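Putative pachytene checkpoint protein 2 (Caenorhabditis elegans, PDB 4XGU) hydrolyses ATP as an AAA+ protein remodeler and probably plays a key role in chromosome recombination during meiosis. Local coordinates at residues L139-S143 with N144-E148; A363-N366 with E367-I371; R380-S383 with G384-S388. All coordinates share one frame; numbering follows the deposited sequence.

Contact 1. Residues L139-S143 with N144-E148. With ADP (adenosine-5'-diphosphate), chain H.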
loop_
_atom_site.group_PDB
_atom_site.type_symbol
_atom_site.label_atom_id
_atom_site.label_comp_id
_atom_site.label_asym_id
_atom_site.label_seq_id
_atom_site.Cartn_x
_atom_site.Cartn_y
_atom_site.Cartn_z
ATOM N N LEU B 139 -32.573 13.862 -29.344
ATOM C CA LEU B 139 -32.355 13.440 -27.968
ATOM C C LEU B 139 -33.685 13.443 -27.221
ATOM O O LEU B 139 -34.387 14.457 -27.192
ATOM C CB LEU B 139 -31.336 14.348 -27.274
ATOM C CG LEU B 139 -29.885 14.147 -27.717
ATOM C CD1 LEU B 139 -28.966 15.162 -27.064
ATOM C CD2 LEU B 139 -29.432 12.740 -27.397
ATOM N N ILE B 140 -34.026 12.305 -26.621
ATOM C CA ILE B 140 -35.331 12.132 -25.985
ATOM C C ILE B 140 -35.251 11.854 -24.487
ATOM O O ILE B 140 -34.694 10.842 -24.060
ATOM C CB ILE B 140 -36.115 10.982 -26.630
ATOM C CG1 ILE B 140 -36.226 11.192 -28.140
ATOM C CG2 ILE B 140 -37.489 10.862 -25.996
ATOM C CD1 ILE B 140 -36.981 10.090 -28.851
ATOM N N TYR B 141 -35.828 12.750 -23.695
ATOM C CA TYR B 141 -35.882 12.577 -22.251
ATOM C C TYR B 141 -37.274 12.913 -21.734
ATOM O O TYR B 141 -38.028 13.637 -22.386
ATOM C CB TYR B 141 -34.830 13.447 -21.559
ATOM C CG TYR B 141 -33.404 13.069 -21.901
ATOM C CD1 TYR B 141 -32.805 11.956 -21.329
ATOM C CD2 TYR B 141 -32.656 13.827 -22.794
ATOM C CE1 TYR B 141 -31.507 11.604 -21.636
ATOM C CE2 TYR B 141 -31.354 13.484 -23.107
ATOM C CZ TYR B 141 -30.784 12.371 -22.525
ATOM O OH TYR B 141 -29.488 12.024 -22.829
ATOM N N ASP B 142 -37.608 12.386 -20.561
ATOM C CA ASP B 142 -38.941 12.544 -19.994
ATOM C C ASP B 142 -38.925 13.473 -18.781
ATOM O O ASP B 142 -39.958 13.731 -18.165
ATOM C CB ASP B 142 -39.507 11.171 -19.610
ATOM C CG ASP B 142 -40.961 11.233 -19.183
ATOM O OD1 ASP B 142 -41.693 12.118 -19.677
ATOM O OD2 ASP B 142 -41.368 10.394 -18.351
ATOM N N SER B 143 -37.747 13.992 -18.452
ATOM C CA SER B 143 -37.573 14.726 -17.205
ATOM C C SER B 143 -37.349 16.220 -17.397
ATOM O O SER B 143 -36.962 16.913 -16.453
ATOM C CB SER B 143 -36.399 14.138 -16.420
ATOM O OG SER B 143 -35.212 14.172 -17.192
ATOM N N ASN B 144 -37.591 16.712 -18.608
ATOM C CA ASN B 144 -37.303 18.104 -18.954
ATOM C C ASN B 144 -35.827 18.437 -18.721
ATOM O O ASN B 144 -35.461 19.591 -18.501
ATOM C CB ASN B 144 -38.202 19.058 -18.159
ATOM C CG ASN B 144 -38.457 20.364 -18.889
ATOM O OD1 ASN B 144 -38.157 21.443 -18.380
ATOM N ND2 ASN B 144 -39.008 20.269 -20.095
ATOM N N LEU B 145 -34.993 17.404 -18.787
ATOM C CA LEU B 145 -33.554 17.509 -18.569
ATOM C C LEU B 145 -32.874 18.433 -19.570
ATOM O O LEU B 145 -31.983 19.201 -19.209
ATOM C CB LEU B 145 -32.919 16.117 -18.642
ATOM C CG LEU B 145 -31.418 16.025 -18.933
ATOM C CD1 LEU B 145 -30.600 16.499 -17.744
ATOM C CD2 LEU B 145 -31.028 14.609 -19.330
ATOM N N LYS B 146 -33.291 18.342 -20.829
ATOM C CA LYS B 146 -32.696 19.138 -21.897
ATOM C C LYS B 146 -32.874 20.622 -21.623
ATOM O O LYS B 146 -31.936 21.404 -21.781
ATOM C CB LYS B 146 -33.307 18.768 -23.252
ATOM C CG LYS B 146 -32.999 17.343 -23.698
ATOM C CD LYS B 146 -33.845 16.925 -24.897
ATOM C CE LYS B 146 -33.575 17.805 -26.105
ATOM N NZ LYS B 146 -34.471 17.463 -27.252
ATOM N N ASN B 147 -34.072 21.009 -21.200
ATOM C CA ASN B 147 -34.342 22.406 -20.888
ATOM C C ASN B 147 -33.511 22.902 -19.715
ATOM O O ASN B 147 -33.019 24.031 -19.736
ATOM C CB ASN B 147 -35.829 22.614 -20.591
ATOM C CG ASN B 147 -36.642 22.860 -21.845
ATOM O OD1 ASN B 147 -36.130 23.372 -22.843
ATOM N ND2 ASN B 147 -37.921 22.502 -21.801
ATOM N N GLU B 148 -33.350 22.060 -18.699
ATOM C CA GLU B 148 -32.642 22.460 -17.486
ATOM C C GLU B 148 -31.168 22.728 -17.761
ATOM O O GLU B 148 -30.625 23.748 -17.336
ATOM C CB GLU B 148 -32.787 21.389 -16.402
ATOM C CG GLU B 148 -34.222 21.136 -15.971
ATOM C CD GLU B 148 -34.334 20.050 -14.917
ATOM O OE1 GLU B 148 -35.460 19.560 -14.684
ATOM O OE2 GLU B 148 -33.298 19.685 -14.323
HETATM P PB ADP H . -22.865 8.182 -23.506
HETATM O O1B ADP H . -23.904 7.945 -22.439
HETATM O O2B ADP H . -22.344 9.597 -23.545
HETATM O O3B ADP H . -21.785 7.124 -23.569
HETATM P PA ADP H . -23.333 8.849 -26.212
HETATM O O1A ADP H . -23.706 10.292 -25.975
HETATM O O2A ADP H . -21.926 8.486 -26.631
HETATM O O3A ADP H . -23.696 8.009 -24.881
HETATM O "O5'" ADP H . -24.336 8.283 -27.336
HETATM C "C5'" ADP H . -25.167 7.151 -27.102
HETATM C "C4'" ADP H . -25.962 6.860 -28.369
HETATM O "O4'" ADP H . -27.217 6.272 -28.021
HETATM C "C3'" ADP H . -26.253 8.131 -29.148
HETATM O "O3'" ADP H . -25.501 8.149 -30.365
HETATM C "C2'" ADP H . -27.739 8.103 -29.445
HETATM O "O2'" ADP H . -27.950 7.795 -30.827
HETATM C "C1'" ADP H . -28.316 6.996 -28.578
HETATM N N9 ADP H . -29.065 7.610 -27.452
HETATM C C8 ADP H . -28.712 7.531 -26.155
HETATM N N7 ADP H . -29.590 8.192 -25.358
HETATM C C5 ADP H . -30.536 8.713 -26.156
HETATM C C6 ADP H . -31.756 9.527 -25.960
HETATM N N6 ADP H . -32.137 9.915 -24.720
HETATM N N1 ADP H . -32.471 9.862 -27.055
HETATM C C2 ADP H . -32.095 9.477 -28.291
HETATM N N3 ADP H . -30.999 8.737 -28.544
HETATM C C4 ADP H . -30.191 8.328 -27.536
#
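K146 NZ donates a 3.0 Å hydrogen bond to L139 O, and W136 O takes a second bond from the same ammonium group. D78 adds a salt bridge and the W136 ring a cation-pi contact, so this buried amine is held by backbone, carboxylate and aromatic partners together. In this AAA+ ATPase the loop joining helix 135-138 to helix 145-161 binds the adenine. The lysine reaches its target through a bend at chi3 (62°), which turns NZ back onto the loop carbonyl; the C=O...NZ angle of 147° and a small tilt from the carbonyl plane agree with a sound bond. On its way the lysine crosses Y141 at about a right angle, its methylene CG lying 3.6 Å from Y141 CD2 at the ring edge.

The two faces of Y141 have different occupants. L145 CD2 stands 3.6 Å from the ring centroid and only 4° off the ring normal, a CH-pi contact centred on the face. Over the opposite face lies ADP N6, displaced toward the rim and 3.6 Å from Y141 CZ. With both faces occupied and Y141 OH hydrogen-bonded to T183 O of the P-loop, the ring's rotation is probably fixed.

Next to it, backbone atoms read the adenine. I140 N donates to ADP N1 over 2.9 Å, while ADP N6 donates to I140 O over 2.8 Å. This donor-acceptor pair matches the polar edge of adenine, and the K146 bond to L139 O probably helps to fix the L139-I140 peptide, whose N-H faces ADP N1. At the start of the helix, S143 OG packs 3.3 Å from L145 CB.

Contact 2. Residues A363-N366 with E367-I371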
loop_
_atom_site.group_PDB
_atom_site.type_symbol
_atom_site.label_atom_id
_atom_site.label_comp_id
_atom_site.label_asym_id
_atom_site.label_seq_id
_atom_site.Cartn_x
_atom_site.Cartn_y
_atom_site.Cartn_z
ATOM N N ALA B 363 -54.591 11.681 -24.834
ATOM C CA ALA B 363 -55.318 11.177 -25.993
ATOM C C ALA B 363 -55.618 9.692 -25.820
ATOM O O ALA B 363 -54.877 8.986 -25.137
ATOM C CB ALA B 363 -54.517 11.420 -27.268
ATOM N N PRO B 364 -56.714 9.214 -26.428
ATOM C CA PRO B 364 -57.021 7.783 -26.354
ATOM C C PRO B 364 -55.926 6.949 -27.005
ATOM O O PRO B 364 -55.680 7.086 -28.204
ATOM C CB PRO B 364 -58.341 7.662 -27.122
ATOM C CG PRO B 364 -58.386 8.867 -28.001
ATOM C CD PRO B 364 -57.717 9.952 -27.215
ATOM N N ARG B 365 -55.268 6.105 -26.218
ATOM C CA ARG B 365 -54.180 5.288 -26.733
ATOM C C ARG B 365 -54.678 4.302 -27.775
ATOM O O ARG B 365 -55.432 3.379 -27.463
ATOM C CB ARG B 365 -53.477 4.537 -25.601
ATOM C CG ARG B 365 -52.590 5.414 -24.740
ATOM C CD ARG B 365 -51.877 4.595 -23.683
ATOM N NE ARG B 365 -51.148 5.436 -22.742
ATOM C CZ ARG B 365 -50.481 4.974 -21.689
ATOM N NH1 ARG B 365 -50.450 3.672 -21.443
ATOM N NH2 ARG B 365 -49.845 5.816 -20.884
ATOM N N ASN B 366 -54.259 4.521 -29.017
ATOM C CA ASN B 366 -54.507 3.580 -30.097
ATOM C C ASN B 366 -53.968 2.215 -29.696
ATOM O O ASN B 366 -53.014 2.133 -28.923
ATOM C CB ASN B 366 -53.849 4.058 -31.395
ATOM C CG ASN B 366 -54.514 5.298 -31.973
ATOM O OD1 ASN B 366 -54.928 5.307 -33.131
ATOM N ND2 ASN B 366 -54.620 6.351 -31.168
ATOM N N GLU B 367 -54.579 1.145 -30.193
ATOM C CA GLU B 367 -54.114 -0.189 -29.839
ATOM C C GLU B 367 -52.682 -0.373 -30.328
ATOM O O GLU B 367 -51.846 -0.915 -29.612
ATOM C CB GLU B 367 -55.029 -1.271 -30.415
ATOM C CG GLU B 367 -55.039 -2.559 -29.596
ATOM C CD GLU B 367 -55.650 -2.369 -28.216
ATOM O OE1 GLU B 367 -56.660 -1.640 -28.107
ATOM O OE2 GLU B 367 -55.121 -2.944 -27.241
ATOM N N PHE B 368 -52.398 0.102 -31.539
ATOM C CA PHE B 368 -51.032 0.094 -32.057
ATOM C C PHE B 368 -50.122 0.946 -31.183
ATOM O O PHE B 368 -48.979 0.579 -30.918
ATOM C CB PHE B 368 -50.993 0.593 -33.502
ATOM C CG PHE B 368 -51.118 -0.501 -34.520
ATOM C CD1 PHE B 368 -50.523 -1.734 -34.306
ATOM C CD2 PHE B 368 -51.835 -0.301 -35.688
ATOM C CE1 PHE B 368 -50.636 -2.747 -35.239
ATOM C CE2 PHE B 368 -51.955 -1.309 -36.626
ATOM C CZ PHE B 368 -51.353 -2.536 -36.401
ATOM N N THR B 369 -50.639 2.089 -30.744
ATOM C CA THR B 369 -49.947 2.918 -29.769
ATOM C C THR B 369 -49.776 2.130 -28.474
ATOM O O THR B 369 -48.730 2.190 -27.827
ATOM C CB THR B 369 -50.715 4.229 -29.493
ATOM O OG1 THR B 369 -50.762 5.021 -30.686
ATOM C CG2 THR B 369 -50.050 5.028 -28.386
ATOM N N GLU B 370 -50.808 1.371 -28.116
ATOM C CA GLU B 370 -50.797 0.570 -26.896
ATOM C C GLU B 370 -49.889 -0.654 -27.025
ATOM O O GLU B 370 -49.145 -0.980 -26.098
ATOM C CB GLU B 370 -52.220 0.131 -26.534
ATOM C CG GLU B 370 -52.324 -0.664 -25.239
ATOM C CD GLU B 370 -52.030 0.175 -24.007
ATOM O OE1 GLU B 370 -52.174 1.413 -24.077
ATOM O OE2 GLU B 370 -51.652 -0.407 -22.967
ATOM N N ILE B 371 -49.955 -1.328 -28.170
ATOM C CA ILE B 371 -49.119 -2.502 -28.414
ATOM C C ILE B 371 -47.643 -2.119 -28.381
ATOM O O ILE B 371 -46.819 -2.836 -27.811
ATOM C CB ILE B 371 -49.447 -3.171 -29.766
ATOM C CG1 ILE B 371 -50.851 -3.772 -29.745
ATOM C CG2 ILE B 371 -48.453 -4.275 -30.070
ATOM C CD1 ILE B 371 -51.328 -4.239 -31.100
#
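R365 and E370 form the charged part of this contact, at the start of helix 367-378. The salt bridge is long, with R365 NH1 3.9 Å from E370 OE1; the carboxylate oxygen lies near the guanidinium plane, at its edge, and the two planar groups differ by 20°. A bend at chi2 (69°) brings the glutamate across the arginine chain, where E370 OE1 comes closer to the methylene R365 CD, at 3.2 Å, than to either terminal nitrogen. The guanidinium has another partner in the cation-pi contact with F373.

Among the hydrogen bonds, E370 N to N366 O closes the first helical turn, although its very short modelled length leaves the exact geometry doubtful. N366 occupies the N-cap position without a side-chain capping bond; its ND2 instead bonds weakly to P364 O (3.2 Å). T369 OG1 takes a weak hydrogen bond from Q356 N.

Van der Waals packing joins N366 CB to T369 OG1 at 3.3 Å.

Within the C-terminal lid, away from the nucleotide, this turn links its preceding loop to helix 367-378, whose F368 and I371 pack against helix 405-420.

Contact 3. Residues R380-S383 with G384-S388. With ADP (adenosine-5'-diphosphate), chain H.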
loop_
_atom_site.group_PDB
_atom_site.type_symbol
_atom_site.label_atom_id
_atom_site.label_comp_id
_atom_site.label_asym_id
_atom_site.label_seq_id
_atom_site.Cartn_x
_atom_site.Cartn_y
_atom_site.Cartn_z
ATOM N N ARG B 380 -37.363 -2.952 -20.611
ATOM C CA ARG B 380 -36.955 -2.171 -19.448
ATOM C C ARG B 380 -35.443 -2.170 -19.225
ATOM O O ARG B 380 -34.876 -1.161 -18.806
ATOM C CB ARG B 380 -37.669 -2.685 -18.196
ATOM C CG ARG B 380 -39.128 -2.266 -18.124
ATOM C CD ARG B 380 -39.780 -2.673 -16.813
ATOM N NE ARG B 380 -41.048 -1.975 -16.613
ATOM C CZ ARG B 380 -42.099 -2.494 -15.988
ATOM N NH1 ARG B 380 -42.044 -3.727 -15.503
ATOM N NH2 ARG B 380 -43.210 -1.783 -15.855
ATOM N N GLY B 381 -34.793 -3.292 -19.510
ATOM C CA GLY B 381 -33.362 -3.413 -19.287
ATOM C C GLY B 381 -32.494 -2.692 -20.304
ATOM O O GLY B 381 -31.361 -2.316 -20.005
ATOM N N LEU B 382 -33.028 -2.495 -21.508
ATOM C CA LEU B 382 -32.269 -1.907 -22.611
ATOM C C LEU B 382 -31.910 -0.441 -22.384
ATOM O O LEU B 382 -32.701 0.328 -21.839
ATOM C CB LEU B 382 -33.055 -2.041 -23.915
ATOM C CG LEU B 382 -33.372 -3.471 -24.345
ATOM C CD1 LEU B 382 -34.115 -3.479 -25.669
ATOM C CD2 LEU B 382 -32.095 -4.281 -24.438
ATOM N N SER B 383 -30.710 -0.061 -22.816
ATOM C CA SER B 383 -30.251 1.319 -22.705
ATOM C C SER B 383 -30.707 2.139 -23.903
ATOM O O SER B 383 -31.240 1.594 -24.868
ATOM C CB SER B 383 -28.729 1.376 -22.585
ATOM O OG SER B 383 -28.109 0.944 -23.785
ATOM N N GLY B 384 -30.489 3.450 -23.836
ATOM C CA GLY B 384 -30.849 4.344 -24.919
ATOM C C GLY B 384 -30.118 3.999 -26.199
ATOM O O GLY B 384 -30.709 3.998 -27.280
ATOM N N ARG B 385 -28.830 3.697 -26.079
ATOM C CA ARG B 385 -28.034 3.304 -27.235
ATOM C C ARG B 385 -28.552 1.998 -27.813
ATOM O O ARG B 385 -28.669 1.857 -29.025
ATOM C CB ARG B 385 -26.556 3.168 -26.864
ATOM C CG ARG B 385 -25.646 2.906 -28.055
ATOM C CD ARG B 385 -24.192 2.767 -27.627
ATOM N NE ARG B 385 -23.285 2.756 -28.772
ATOM C CZ ARG B 385 -22.905 1.657 -29.415
ATOM N NH1 ARG B 385 -23.352 0.469 -29.029
ATOM N NH2 ARG B 385 -22.078 1.744 -30.448
ATOM N N ALA B 386 -28.877 1.053 -26.934
ATOM C CA ALA B 386 -29.374 -0.258 -27.346
ATOM C C ALA B 386 -30.681 -0.148 -28.126
ATOM O O ALA B 386 -30.913 -0.905 -29.070
ATOM C CB ALA B 386 -29.555 -1.162 -26.131
ATOM N N ILE B 387 -31.530 0.794 -27.729
ATOM C CA ILE B 387 -32.797 1.024 -28.418
ATOM C C ILE B 387 -32.549 1.580 -29.816
ATOM O O ILE B 387 -33.278 1.270 -30.758
ATOM C CB ILE B 387 -33.699 1.986 -27.625
ATOM C CG1 ILE B 387 -34.069 1.368 -26.277
ATOM C CG2 ILE B 387 -34.959 2.312 -28.402
ATOM C CD1 ILE B 387 -34.827 2.307 -25.368
ATOM N N SER B 388 -31.504 2.392 -29.946
ATOM C CA SER B 388 -31.102 2.921 -31.244
ATOM C C SER B 388 -30.540 1.822 -32.135
ATOM O O SER B 388 -30.585 1.923 -33.360
ATOM C CB SER B 388 -30.065 4.032 -31.075
ATOM O OG SER B 388 -30.617 5.139 -30.390
HETATM P PB ADP H . -22.865 8.182 -23.506
HETATM O O1B ADP H . -23.904 7.945 -22.439
HETATM O O2B ADP H . -22.344 9.597 -23.545
HETATM O O3B ADP H . -21.785 7.124 -23.569
HETATM P PA ADP H . -23.333 8.849 -26.212
HETATM O O1A ADP H . -23.706 10.292 -25.975
HETATM O O2A ADP H . -21.926 8.486 -26.631
HETATM O O3A ADP H . -23.696 8.009 -24.881
HETATM O "O5'" ADP H . -24.336 8.283 -27.336
HETATM C "C5'" ADP H . -25.167 7.151 -27.102
HETATM C "C4'" ADP H . -25.962 6.860 -28.369
HETATM O "O4'" ADP H . -27.217 6.272 -28.021
HETATM C "C3'" ADP H . -26.253 8.131 -29.148
HETATM O "O3'" ADP H . -25.501 8.149 -30.365
HETATM C "C2'" ADP H . -27.739 8.103 -29.445
HETATM O "O2'" ADP H . -27.950 7.795 -30.827
HETATM C "C1'" ADP H . -28.316 6.996 -28.578
HETATM N N9 ADP H . -29.065 7.610 -27.452
HETATM C C8 ADP H . -28.712 7.531 -26.155
HETATM N N7 ADP H . -29.590 8.192 -25.358
HETATM C C5 ADP H . -30.536 8.713 -26.156
HETATM C C6 ADP H . -31.756 9.527 -25.960
HETATM N N6 ADP H . -32.137 9.915 -24.720
HETATM N N1 ADP H . -32.471 9.862 -27.055
HETATM C C2 ADP H . -32.095 9.477 -28.291
HETATM N N3 ADP H . -30.999 8.737 -28.544
HETATM C C4 ADP H . -30.191 8.328 -27.536
#
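S383 CB is the carbon that carries OG to the helix start, and OG, the tip, accepts a hydrogen bond from A386 N at 3.2 Å and 158°. This is an N-cap: the serine precedes helix 384-397 and satisfies one of the amides of its first turn. The torsion that places OG there is chi1 67°, which sets the oxygen between the backbone N and the carbonyl carbon and aims it at the turn. The same OG also packs against A386 CB, 3.5 Å away. The serine's main chain starts the helical ladder, its carbonyl O accepting from I387 N at 3.0 Å with an N-H...O angle of 149°.

L382 supplies the apolar backing, its CB meeting A386 CB at 4.2 Å and also I387 CG1; beyond these, L382 packs on helix 405-420 and I387 on helix 324-340, so the cap is anchored within the lid.

On the nucleotide side, the sequence and position of the turn, with R385 beside the ADP, are consistent with the sensor 2 motif of AAA+ lids. The bare backbone of G384 faces the adenine, its C atom 3.8 Å from ADP C8; a position lacking CB lets the helix start lie this near the base. R385 extends along the sugar, CB and CG both passing ADP O4', while its side chain also packs on D311 of a neighbouring subunit. One turn on, S388 OG bonds weakly to G384 O and lies 3.5 Å from ADP C1'.

In the fold
Contacts 1 and 3 meet the same ADP at different places: the loop of contact 1 takes the polar edge of adenine, while the helix start of contact 3 lies along the ribose and C8. Their centres are 17 Å apart and their nearest atoms about 8 Å, so the nucleotide connects them without direct touch. The diphosphate side is held by G184, K185, T186 and S187 of the P-loop region. Contact 2 stands apart, its centre 22 Å from that of contact 3 and 23 Å from that of contact 1. It shares the lid with contact 3, and helices 367-378 and 384-397, which these contacts open, are consecutive.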